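Local coordinates for nisin biosynthesis protein NisC (PDB 2G0D), which is the zinc-dependent cyclase of nisin biosynthesis, closing the thioether rings of the lantibiotic peptide, at residues G87-I92 against N104-L109; A218-Y223 against D403-G408; I41-E46 against G378-L383; I92-E97 against N391-R396. One frame throughout, in Å; residues are numbered along the deposited sequence.

Contact 1 (G87-I92 against N104-L109); sequences GIALSI and NLLDSL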
# COMPACT_ATOMS: atom_id res chain seq x y z
N GLY A 87 2.23 -10.63 1.90
CA GLY A 87 1.84 -10.49 0.48
C GLY A 87 1.40 -11.81 -0.15
O GLY A 87 0.44 -11.85 -0.93
N ILE A 88 2.09 -12.89 0.18
CA ILE A 88 1.70 -14.21 -0.31
C ILE A 88 0.34 -14.61 0.26
O ILE A 88 -0.54 -15.08 -0.48
CB ILE A 88 2.76 -15.29 0.03
CG1 ILE A 88 4.13 -14.92 -0.58
CG2 ILE A 88 2.29 -16.66 -0.46
CD1 ILE A 88 5.31 -15.78 -0.08
N ALA A 89 0.17 -14.42 1.57
CA ALA A 89 -1.12 -14.69 2.22
C ALA A 89 -2.25 -13.83 1.67
O ALA A 89 -3.35 -14.35 1.43
CB ALA A 89 -1.03 -14.56 3.74
N LEU A 90 -2.01 -12.53 1.48
CA LEU A 90 -3.03 -11.67 0.87
C LEU A 90 -3.48 -12.21 -0.49
O LEU A 90 -4.69 -12.20 -0.80
CB LEU A 90 -2.54 -10.22 0.70
CG LEU A 90 -3.58 -9.19 0.20
CD1 LEU A 90 -4.62 -8.95 1.27
CD2 LEU A 90 -2.91 -7.91 -0.20
N SER A 91 -2.51 -12.67 -1.29
CA SER A 91 -2.80 -13.10 -2.66
C SER A 91 -3.75 -14.32 -2.75
O SER A 91 -4.43 -14.53 -3.78
CB SER A 91 -1.51 -13.31 -3.46
OG SER A 91 -0.83 -14.51 -3.10
N ILE A 92 -3.82 -15.11 -1.66
CA ILE A 92 -4.69 -16.30 -1.64
C ILE A 92 -5.80 -16.26 -0.57
O ILE A 92 -6.58 -17.20 -0.42
CB ILE A 92 -3.88 -17.63 -1.48
CG1 ILE A 92 -3.25 -17.71 -0.08
CG2 ILE A 92 -2.80 -17.75 -2.58
CD1 ILE A 92 -2.45 -19.00 0.17
N ASN A 104 -4.78 -24.38 5.21
CA ASN A 104 -3.56 -24.91 5.81
C ASN A 104 -2.37 -24.01 5.52
O ASN A 104 -1.62 -23.66 6.42
CB ASN A 104 -3.26 -26.35 5.35
CG ASN A 104 -4.10 -27.39 6.08
OD1 ASN A 104 -4.81 -27.09 7.05
ND2 ASN A 104 -4.03 -28.63 5.61
N LEU A 105 -2.23 -23.61 4.26
CA LEU A 105 -1.18 -22.67 3.86
C LEU A 105 -1.30 -21.32 4.56
O LEU A 105 -0.31 -20.79 5.05
CB LEU A 105 -1.16 -22.50 2.33
CG LEU A 105 -0.07 -21.60 1.72
CD1 LEU A 105 1.36 -22.01 2.21
CD2 LEU A 105 -0.15 -21.60 0.20
N LEU A 106 -2.51 -20.76 4.61
CA LEU A 106 -2.73 -19.45 5.25
C LEU A 106 -2.38 -19.47 6.76
O LEU A 106 -1.75 -18.55 7.26
CB LEU A 106 -4.17 -18.96 5.02
CG LEU A 106 -4.46 -18.42 3.60
CD1 LEU A 106 -5.96 -18.40 3.27
CD2 LEU A 106 -3.87 -17.01 3.45
N ASP A 107 -2.77 -20.54 7.46
CA ASP A 107 -2.44 -20.74 8.88
C ASP A 107 -0.93 -20.75 9.15
O ASP A 107 -0.47 -20.11 10.08
CB ASP A 107 -3.08 -22.02 9.43
CG ASP A 107 -4.59 -21.90 9.60
OD1 ASP A 107 -5.11 -20.75 9.57
OD2 ASP A 107 -5.26 -22.94 9.75
N SER A 108 -0.19 -21.47 8.31
CA SER A 108 1.28 -21.48 8.35
C SER A 108 1.84 -20.09 8.16
O SER A 108 2.72 -19.65 8.91
CB SER A 108 1.84 -22.38 7.26
OG SER A 108 1.31 -23.67 7.40
N LEU A 109 1.36 -19.42 7.12
CA LEU A 109 1.80 -18.06 6.84
C LEU A 109 1.54 -17.14 8.03
O LEU A 109 2.42 -16.41 8.43
CB LEU A 109 1.16 -17.53 5.55
CG LEU A 109 1.65 -18.20 4.27
CD1 LEU A 109 0.70 -17.94 3.12
CD2 LEU A 109 3.08 -17.78 3.92

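Contact 2 (A218-Y223 against D403-G408); sequences AHIKGY and DDFLKG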
# COMPACT_ATOMS: atom_id res chain seq x y z
N ALA A 218 -7.19 0.52 11.81
CA ALA A 218 -7.24 -0.24 13.08
C ALA A 218 -8.35 0.22 14.02
O ALA A 218 -9.10 -0.61 14.50
CB ALA A 218 -5.87 -0.20 13.81
N HIS A 219 -8.47 1.53 14.26
CA HIS A 219 -9.59 2.06 15.06
C HIS A 219 -10.98 1.65 14.56
O HIS A 219 -11.78 1.16 15.34
CB HIS A 219 -9.53 3.58 15.21
CG HIS A 219 -10.69 4.14 15.99
ND1 HIS A 219 -11.66 4.93 15.41
CD2 HIS A 219 -11.04 4.00 17.29
CE1 HIS A 219 -12.55 5.28 16.33
NE2 HIS A 219 -12.19 4.72 17.48
N ILE A 220 -11.27 1.82 13.26
CA ILE A 220 -12.59 1.42 12.75
C ILE A 220 -12.78 -0.09 12.83
O ILE A 220 -13.92 -0.57 12.94
CB ILE A 220 -12.92 1.96 11.31
CG1 ILE A 220 -12.01 1.35 10.23
CG2 ILE A 220 -12.98 3.49 11.27
CD1 ILE A 220 -12.66 0.15 9.55
N LYS A 221 -11.69 -0.85 12.80
CA LYS A 221 -11.77 -2.31 12.93
C LYS A 221 -12.06 -2.78 14.37
O LYS A 221 -12.43 -3.94 14.57
CB LYS A 221 -10.54 -2.98 12.35
CG LYS A 221 -10.44 -2.91 10.80
CD LYS A 221 -11.73 -3.45 10.14
CE LYS A 221 -11.44 -4.59 9.25
NZ LYS A 221 -12.68 -5.26 8.77
N GLY A 222 -11.88 -1.88 15.34
CA GLY A 222 -12.17 -2.16 16.76
C GLY A 222 -10.91 -2.18 17.62
O GLY A 222 -10.97 -2.49 18.80
N TYR A 223 -9.77 -1.85 17.01
CA TYR A 223 -8.46 -1.89 17.66
C TYR A 223 -7.86 -0.49 17.78
O TYR A 223 -7.22 0.02 16.84
CB TYR A 223 -7.51 -2.82 16.87
CG TYR A 223 -8.04 -4.24 16.67
CD1 TYR A 223 -7.75 -5.26 17.60
CD2 TYR A 223 -8.83 -4.55 15.57
CE1 TYR A 223 -8.25 -6.56 17.41
CE2 TYR A 223 -9.32 -5.84 15.37
CZ TYR A 223 -9.03 -6.84 16.28
OH TYR A 223 -9.55 -8.09 16.05
N ASP A 403 -12.15 -0.84 1.33
CA ASP A 403 -13.53 -0.88 0.87
C ASP A 403 -14.50 -1.11 2.00
O ASP A 403 -15.67 -0.72 1.90
CB ASP A 403 -13.77 -1.99 -0.17
CG ASP A 403 -13.16 -1.68 -1.54
OD1 ASP A 403 -12.54 -0.59 -1.73
OD2 ASP A 403 -13.29 -2.57 -2.42
N ASP A 404 -14.01 -1.70 3.09
CA ASP A 404 -14.81 -2.00 4.30
C ASP A 404 -14.72 -0.95 5.40
O ASP A 404 -15.23 -1.17 6.51
CB ASP A 404 -14.38 -3.36 4.89
CG ASP A 404 -12.92 -3.36 5.37
OD1 ASP A 404 -12.08 -2.57 4.86
OD2 ASP A 404 -12.59 -4.18 6.26
N PHE A 405 -14.11 0.19 5.09
CA PHE A 405 -13.82 1.21 6.08
C PHE A 405 -15.09 1.65 6.85
O PHE A 405 -15.00 2.06 8.00
CB PHE A 405 -13.13 2.44 5.45
CG PHE A 405 -12.33 3.25 6.44
CD1 PHE A 405 -10.99 2.95 6.69
CD2 PHE A 405 -12.92 4.31 7.15
CE1 PHE A 405 -10.24 3.68 7.65
CE2 PHE A 405 -12.18 5.03 8.10
CZ PHE A 405 -10.83 4.70 8.36
N LEU A 406 -16.24 1.58 6.19
CA LEU A 406 -17.49 2.05 6.79
C LEU A 406 -18.45 0.91 7.03
O LEU A 406 -19.63 1.13 7.24
CB LEU A 406 -18.14 3.17 5.96
CG LEU A 406 -17.32 4.45 5.82
CD1 LEU A 406 -17.80 5.29 4.59
CD2 LEU A 406 -17.34 5.28 7.11
N LYS A 407 -17.93 -0.32 6.97
CA LYS A 407 -18.76 -1.50 7.28
C LYS A 407 -18.74 -1.81 8.77
O LYS A 407 -19.54 -2.62 9.25
CB LYS A 407 -18.30 -2.71 6.47
CG LYS A 407 -18.44 -2.56 4.95
CD LYS A 407 -19.81 -2.10 4.55
CE LYS A 407 -19.86 -1.89 3.05
NZ LYS A 407 -21.22 -1.54 2.62
N GLY A 408 -17.83 -1.17 9.50
CA GLY A 408 -17.81 -1.28 10.96
C GLY A 408 -16.82 -2.29 11.50
O GLY A 408 -15.64 -2.34 11.05
O HOH W 1 -14.96 -2.95 8.47
O HOH W 2 -14.81 -5.46 10.71

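Contact 3 (I41-E46 against G378-L383); sequences ILMLAE and GCILVL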
# COMPACT_ATOMS: atom_id res chain seq x y z
N ILE A 41 -1.30 -13.96 -9.29
CA ILE A 41 -2.43 -14.68 -8.71
C ILE A 41 -3.59 -13.71 -8.47
O ILE A 41 -4.72 -14.04 -8.81
CB ILE A 41 -2.02 -15.38 -7.37
CG1 ILE A 41 -1.09 -16.58 -7.66
CG2 ILE A 41 -3.24 -15.82 -6.58
CD1 ILE A 41 -0.27 -17.07 -6.41
N LEU A 42 -3.32 -12.51 -7.93
CA LEU A 42 -4.40 -11.51 -7.70
C LEU A 42 -5.08 -11.04 -8.96
O LEU A 42 -6.31 -11.02 -9.04
CB LEU A 42 -3.93 -10.31 -6.86
CG LEU A 42 -3.67 -10.69 -5.40
CD1 LEU A 42 -2.89 -9.61 -4.67
CD2 LEU A 42 -5.01 -10.98 -4.67
N MET A 43 -4.29 -10.73 -9.98
CA MET A 43 -4.83 -10.27 -11.26
C MET A 43 -5.73 -11.33 -11.90
O MET A 43 -6.80 -11.00 -12.38
CB MET A 43 -3.70 -9.90 -12.21
CG MET A 43 -4.22 -9.70 -13.66
SD MET A 43 -2.95 -9.85 -14.91
CE MET A 43 -2.67 -11.61 -14.89
N LEU A 44 -5.29 -12.58 -11.90
CA LEU A 44 -6.03 -13.68 -12.53
C LEU A 44 -7.29 -14.02 -11.75
O LEU A 44 -8.32 -14.35 -12.34
CB LEU A 44 -5.15 -14.94 -12.63
CG LEU A 44 -4.01 -15.04 -13.65
CD1 LEU A 44 -3.21 -16.34 -13.47
CD2 LEU A 44 -4.52 -14.96 -15.07
N ALA A 45 -7.19 -13.93 -10.42
CA ALA A 45 -8.28 -14.28 -9.52
C ALA A 45 -9.43 -13.33 -9.69
O ALA A 45 -10.58 -13.71 -9.57
CB ALA A 45 -7.80 -14.31 -8.08
N GLU A 46 -9.11 -12.07 -9.96
CA GLU A 46 -10.09 -11.04 -10.23
C GLU A 46 -10.81 -11.18 -11.58
O GLU A 46 -11.66 -10.36 -11.92
CB GLU A 46 -9.44 -9.67 -10.18
CG GLU A 46 -9.20 -9.17 -8.79
CD GLU A 46 -10.46 -9.05 -7.94
OE1 GLU A 46 -11.59 -9.24 -8.48
OE2 GLU A 46 -10.31 -8.76 -6.73
N GLY A 378 -0.70 -4.81 -12.45
CA GLY A 378 -1.34 -3.85 -11.56
C GLY A 378 -2.35 -3.01 -12.32
O GLY A 378 -3.47 -2.78 -11.84
N CYS A 379 -1.93 -2.54 -13.50
CA CYS A 379 -2.78 -1.76 -14.38
C CYS A 379 -4.04 -2.55 -14.80
O CYS A 379 -5.14 -2.02 -14.79
CB CYS A 379 -1.97 -1.34 -15.61
SG CYS A 379 -2.81 -0.28 -16.80
N ILE A 380 -3.84 -3.81 -15.18
CA ILE A 380 -4.94 -4.71 -15.55
C ILE A 380 -5.91 -4.87 -14.37
O ILE A 380 -7.12 -4.88 -14.59
CB ILE A 380 -4.41 -6.09 -16.03
CG1 ILE A 380 -3.72 -5.92 -17.39
CG2 ILE A 380 -5.53 -7.13 -16.12
CD1 ILE A 380 -2.79 -7.08 -17.81
N LEU A 381 -5.39 -5.00 -13.15
CA LEU A 381 -6.26 -5.08 -11.98
C LEU A 381 -7.17 -3.87 -11.88
O LEU A 381 -8.38 -4.03 -11.68
CB LEU A 381 -5.45 -5.21 -10.68
CG LEU A 381 -5.20 -6.67 -10.23
CD1 LEU A 381 -3.93 -6.74 -9.36
CD2 LEU A 381 -6.40 -7.19 -9.47
N VAL A 382 -6.60 -2.68 -12.00
CA VAL A 382 -7.37 -1.44 -11.98
C VAL A 382 -8.45 -1.49 -13.05
O VAL A 382 -9.63 -1.26 -12.76
CB VAL A 382 -6.47 -0.18 -12.19
CG1 VAL A 382 -7.30 1.10 -12.18
CG2 VAL A 382 -5.37 -0.08 -11.10
N LEU A 383 -8.05 -1.79 -14.29
CA LEU A 383 -8.97 -1.73 -15.43
C LEU A 383 -10.04 -2.77 -15.24
O LEU A 383 -11.17 -2.56 -15.59
CB LEU A 383 -8.21 -1.97 -16.76
CG LEU A 383 -7.34 -0.82 -17.31
CD1 LEU A 383 -6.36 -1.32 -18.37
CD2 LEU A 383 -8.29 0.20 -17.93

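Contact 4 (I92-E97 against N391-R396); sequences ILHLRE and NFTYWR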
# COMPACT_ATOMS: atom_id res chain seq x y z
N ILE A 92 -3.82 -15.11 -1.66
CA ILE A 92 -4.69 -16.30 -1.64
C ILE A 92 -5.80 -16.26 -0.57
O ILE A 92 -6.58 -17.20 -0.42
CB ILE A 92 -3.88 -17.63 -1.48
CG1 ILE A 92 -3.25 -17.71 -0.08
CG2 ILE A 92 -2.80 -17.75 -2.58
CD1 ILE A 92 -2.45 -19.00 0.17
N LEU A 93 -5.85 -15.17 0.18
CA LEU A 93 -6.79 -15.07 1.32
C LEU A 93 -8.25 -15.42 0.95
O LEU A 93 -8.92 -16.14 1.70
CB LEU A 93 -6.70 -13.68 1.98
CG LEU A 93 -7.59 -13.48 3.21
CD1 LEU A 93 -7.28 -14.49 4.31
CD2 LEU A 93 -7.46 -12.08 3.73
N HIS A 94 -8.73 -14.95 -0.20
CA HIS A 94 -10.12 -15.22 -0.68
C HIS A 94 -10.43 -16.70 -0.93
O HIS A 94 -11.59 -17.08 -1.05
CB HIS A 94 -10.37 -14.47 -1.97
CG HIS A 94 -9.48 -14.91 -3.08
ND1 HIS A 94 -8.15 -14.56 -3.13
CD2 HIS A 94 -9.71 -15.69 -4.16
CE1 HIS A 94 -7.60 -15.10 -4.20
NE2 HIS A 94 -8.52 -15.80 -4.84
N LEU A 95 -9.39 -17.53 -0.97
CA LEU A 95 -9.54 -18.95 -1.21
C LEU A 95 -9.60 -19.79 0.08
O LEU A 95 -9.81 -21.00 0.02
CB LEU A 95 -8.40 -19.43 -2.08
CG LEU A 95 -8.34 -18.93 -3.54
CD1 LEU A 95 -6.98 -19.24 -4.18
CD2 LEU A 95 -9.46 -19.56 -4.36
N ARG A 96 -9.42 -19.12 1.23
CA ARG A 96 -9.41 -19.73 2.55
C ARG A 96 -10.44 -20.85 2.75
O ARG A 96 -10.07 -21.96 3.15
CB ARG A 96 -9.54 -18.68 3.67
CG ARG A 96 -9.32 -19.29 5.08
CD ARG A 96 -9.07 -18.28 6.21
NE ARG A 96 -8.99 -18.99 7.50
CZ ARG A 96 -7.88 -19.47 8.07
NH1 ARG A 96 -6.68 -19.29 7.51
NH2 ARG A 96 -7.97 -20.14 9.22
N GLU A 97 -11.70 -20.57 2.45
CA GLU A 97 -12.77 -21.53 2.74
C GLU A 97 -13.09 -22.47 1.58
O GLU A 97 -14.02 -23.27 1.67
CB GLU A 97 -14.03 -20.81 3.23
CG GLU A 97 -13.78 -19.81 4.39
CD GLU A 97 -13.50 -20.50 5.72
OE1 GLU A 97 -13.74 -21.72 5.83
OE2 GLU A 97 -13.03 -19.82 6.67
N ASN A 391 -15.05 -7.27 -6.32
CA ASN A 391 -13.69 -7.74 -6.04
C ASN A 391 -13.74 -9.12 -5.47
O ASN A 391 -14.29 -9.33 -4.38
CB ASN A 391 -12.93 -6.82 -5.07
CG ASN A 391 -12.43 -5.56 -5.74
OD1 ASN A 391 -11.27 -5.19 -5.57
ND2 ASN A 391 -13.29 -4.91 -6.54
N PHE A 392 -13.19 -10.06 -6.23
CA PHE A 392 -13.06 -11.43 -5.78
C PHE A 392 -11.92 -11.59 -4.74
O PHE A 392 -11.93 -12.54 -3.96
CB PHE A 392 -12.82 -12.34 -6.98
CG PHE A 392 -13.95 -12.34 -7.98
CD1 PHE A 392 -15.14 -13.02 -7.71
CD2 PHE A 392 -13.83 -11.64 -9.19
CE1 PHE A 392 -16.20 -13.00 -8.64
CE2 PHE A 392 -14.86 -11.62 -10.12
CZ PHE A 392 -16.06 -12.30 -9.85
N THR A 393 -10.98 -10.64 -4.72
CA THR A 393 -9.77 -10.76 -3.90
C THR A 393 -9.65 -9.57 -2.97
O THR A 393 -10.41 -8.61 -3.09
CB THR A 393 -8.47 -10.76 -4.77
OG1 THR A 393 -8.26 -9.46 -5.34
CG2 THR A 393 -8.54 -11.81 -5.90
N TYR A 394 -8.64 -9.61 -2.09
CA TYR A 394 -8.34 -8.46 -1.23
C TYR A 394 -7.17 -7.63 -1.73
O TYR A 394 -6.46 -7.00 -0.93
CB TYR A 394 -8.12 -8.90 0.24
CG TYR A 394 -9.34 -9.56 0.86
CD1 TYR A 394 -10.28 -8.82 1.57
CD2 TYR A 394 -9.55 -10.93 0.71
CE1 TYR A 394 -11.42 -9.44 2.13
CE2 TYR A 394 -10.68 -11.56 1.24
CZ TYR A 394 -11.61 -10.82 1.96
OH TYR A 394 -12.70 -11.47 2.50
N TRP A 395 -6.94 -7.60 -3.04
CA TRP A 395 -5.77 -6.90 -3.60
C TRP A 395 -5.62 -5.45 -3.14
O TRP A 395 -4.50 -4.97 -2.94
CB TRP A 395 -5.73 -6.94 -5.14
CG TRP A 395 -6.77 -6.09 -5.86
CD1 TRP A 395 -8.10 -6.41 -6.06
CD2 TRP A 395 -6.56 -4.84 -6.54
NE1 TRP A 395 -8.71 -5.43 -6.79
CE2 TRP A 395 -7.80 -4.45 -7.10
CE3 TRP A 395 -5.43 -4.00 -6.72
CZ2 TRP A 395 -7.96 -3.26 -7.84
CZ3 TRP A 395 -5.59 -2.82 -7.46
CH2 TRP A 395 -6.85 -2.46 -7.99
N ARG A 396 -6.75 -4.76 -3.01
CA ARG A 396 -6.78 -3.33 -2.60
C ARG A 396 -6.17 -3.03 -1.24
O ARG A 396 -5.69 -1.91 -1.01
CB ARG A 396 -8.22 -2.78 -2.65
CG ARG A 396 -8.66 -2.38 -4.04
CD ARG A 396 -10.20 -2.10 -4.13
NE ARG A 396 -10.57 -1.72 -5.51
CZ ARG A 396 -11.80 -1.71 -6.02
NH1 ARG A 396 -11.94 -1.36 -7.30
NH2 ARG A 396 -12.88 -2.06 -5.30
O HOH W 3 -7.15 -12.06 -1.93

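Contact 1 (G87-I92 against N104-L109)
I88, A89 and I92 face L105, L106 and L109 across a nearly antiparallel pair of helices in the alpha toroid, with segment axes 9.8 Å apart and N-to-C directions 152° apart. I88 comes first and touches lightly: its CG2 branch meets CD1 of L109, and the two side chains cross at about a right angle. A89 follows where the backbones come closest, opposite L106. Its CB faces two leucine methyls, 3.8 Å from both L106 CD2 and L109 CD1. L106 CD2 also presses on the backbone, lying 3.4 Å from A89 O. I92 buries the most surface. With CG1 held between the backbone N and the carbonyl carbon (chi1 69°), it slides past L106 in the opposite direction, CG1 lying 3.7 Å from L106 CD2. I64 and I67 of helix 53-74 pack on this apolar patch, I64 on I92 and L105, I67 on I88. The closest carbon pair is I92 CD1 and L105 CD2, 3.5 Å apart.

Contact 2 (A218-Y223 against D403-G408)
I220 and K221, in the last turn of helix 208-221, meet the loop D403-G408 in two different ways. The tight part is I220 against F405. I220 CG1 stands over the centre of the F405 ring, 3.9 Å from its centroid and only 10° off the normal, a CH-pi contact. The CG2 branch lies 3.6 Å from F405 CE2, while CD1 turns to the backbone and lies 3.4 Å from F405 O. F405 itself is buried.

The other side is polar and watery. K221 is bent at chi2 and chi3, the latter (-121°) placing CE beside D404 OD2, and NZ makes a salt bridge of 2.7 Å to that oxygen. The amine arrives nearly in line with the C-O bond of OD2, and Y217 OH bonds to the same oxygen. Two waters link the amine to the loop backbone: water 1 accepts from K221 NZ and lies 2.7 Å from both D404 O and G408 O, and water 2 accepts from the amine at 2.9 Å from NZ and donates to G408 O. I220 O and G408 O come within 3.1 Å of each other, both acceptors, so nothing bonds there directly. A Schellman motif ends the helix at G222, whose positive phi lets the chain turn off.

This places the C-terminal tail of the alpha toroid against its helices: F405 stacks on Y290 and touches L293 of helix 281-294 and L340 of helix 327-341, while A218 rests on I163 of helix 156-168.

Contact 3 (I41-E46 against G378-L383)
With CG anti to the backbone N (chi1 168°), M43 lays that carbon against I380, while L381, at an unusual chi1 of -93°, places its CG over the backbone of M43. Here two helices of the alpha toroid, one from near each end of the chain, run side by side in roughly the same direction, their segment axes 9.3 Å apart and 27° from parallel. Bringing together segments more than 300 residues apart is consistent with closing the ring of helices. M43 and I380 cross obliquely: M43 CG touches I380 CG2 at 3.8 Å, and the thioether sulfur follows, with M43 SD 3.9 Å from the same methyl. I11 of helix 3-20 packs on both residues. L381 has more of its surface covered than I380 does. Its CG sits 3.8 Å from M43 CA, where the backbones are closest, and its CD1 lies near the N and CA of M43. The polar end of E46 is engaged beyond the interface, OE2 with T393 OG1 and OE1 with K385 NZ and F392 N, so a buried carboxylate has its partners. What E46 gives L381 is its aliphatic part, the two side chains crossing at about a right angle, with E46 CG 3.5 Å from L381 CD2.

Contact 4 (I92-E97 against N391-R396)
L93 and H94 lie against T393 and Y394 where the connection between helices 85-92 and 100-122 of the alpha toroid meets the chain after helix 376-387, and CH-pi contacts do most of the work. L93 CD2 sits over one face of the Y394 ring, 4.2 Å from its centroid and 26° off the normal; the nearest ring atom is Y394 CD2. The second such contact runs the other way, with a methyl of 391-396 on a ring of 92-97: T393 CG2 lies over the H94 imidazole, 4.0 Å from the centroid and displaced toward the rim on the side of CE1 and ND1. The two side chains lie alongside and point the same way. Plain packing adds to this: with CG between the backbone N and the carbonyl carbon (chi1 63°), H94 sets that atom near the carbonyl oxygen of F392, and H94 CB comes closer still, 3.2 Å from F392 O.

Polar links are fewer. No direct hydrogen bond joins the segments, but water 3 bridges them, 2.9 Å from H94 ND1 and accepting from Y394 N at the same distance. Within 391-396, W395 N donates to T393 OG1 at 3.2 Å, an ST turn; the same hydroxyl pairs with E46.

Around this patch, A45 of helix 37-45 touches both H94 and T393, and L42 of the same helix touches T393. W395 packs on L381 and K385 of helix 376-387. L149, in a loop, touches both L93 and Y394. R96 touches L106 and forms a salt bridge with D107, both on helix 100-122.

Contacts 1, 3 and 4 form one connected region. Contacts 1 and 4, with centres about 10 Å apart, share I92, and R96 NH2 reaches D107 OD1 in a 2.9 Å salt bridge. Contact 3 joins contact 4, about 12 Å away between centres, through E46, whose OE2 lies 2.6 Å from T393 OG1; it meets contact 1 by packing, S91 O on I41 CG2. Contact 2 stands apart from contacts 1 and 3 but is tied to contact 4 by R396 NH2 and D403 OD2 at 3.0 Å. The zinc ion is held by C278, C324 and H325, so none of the four contacts supplies a protein ligand to it.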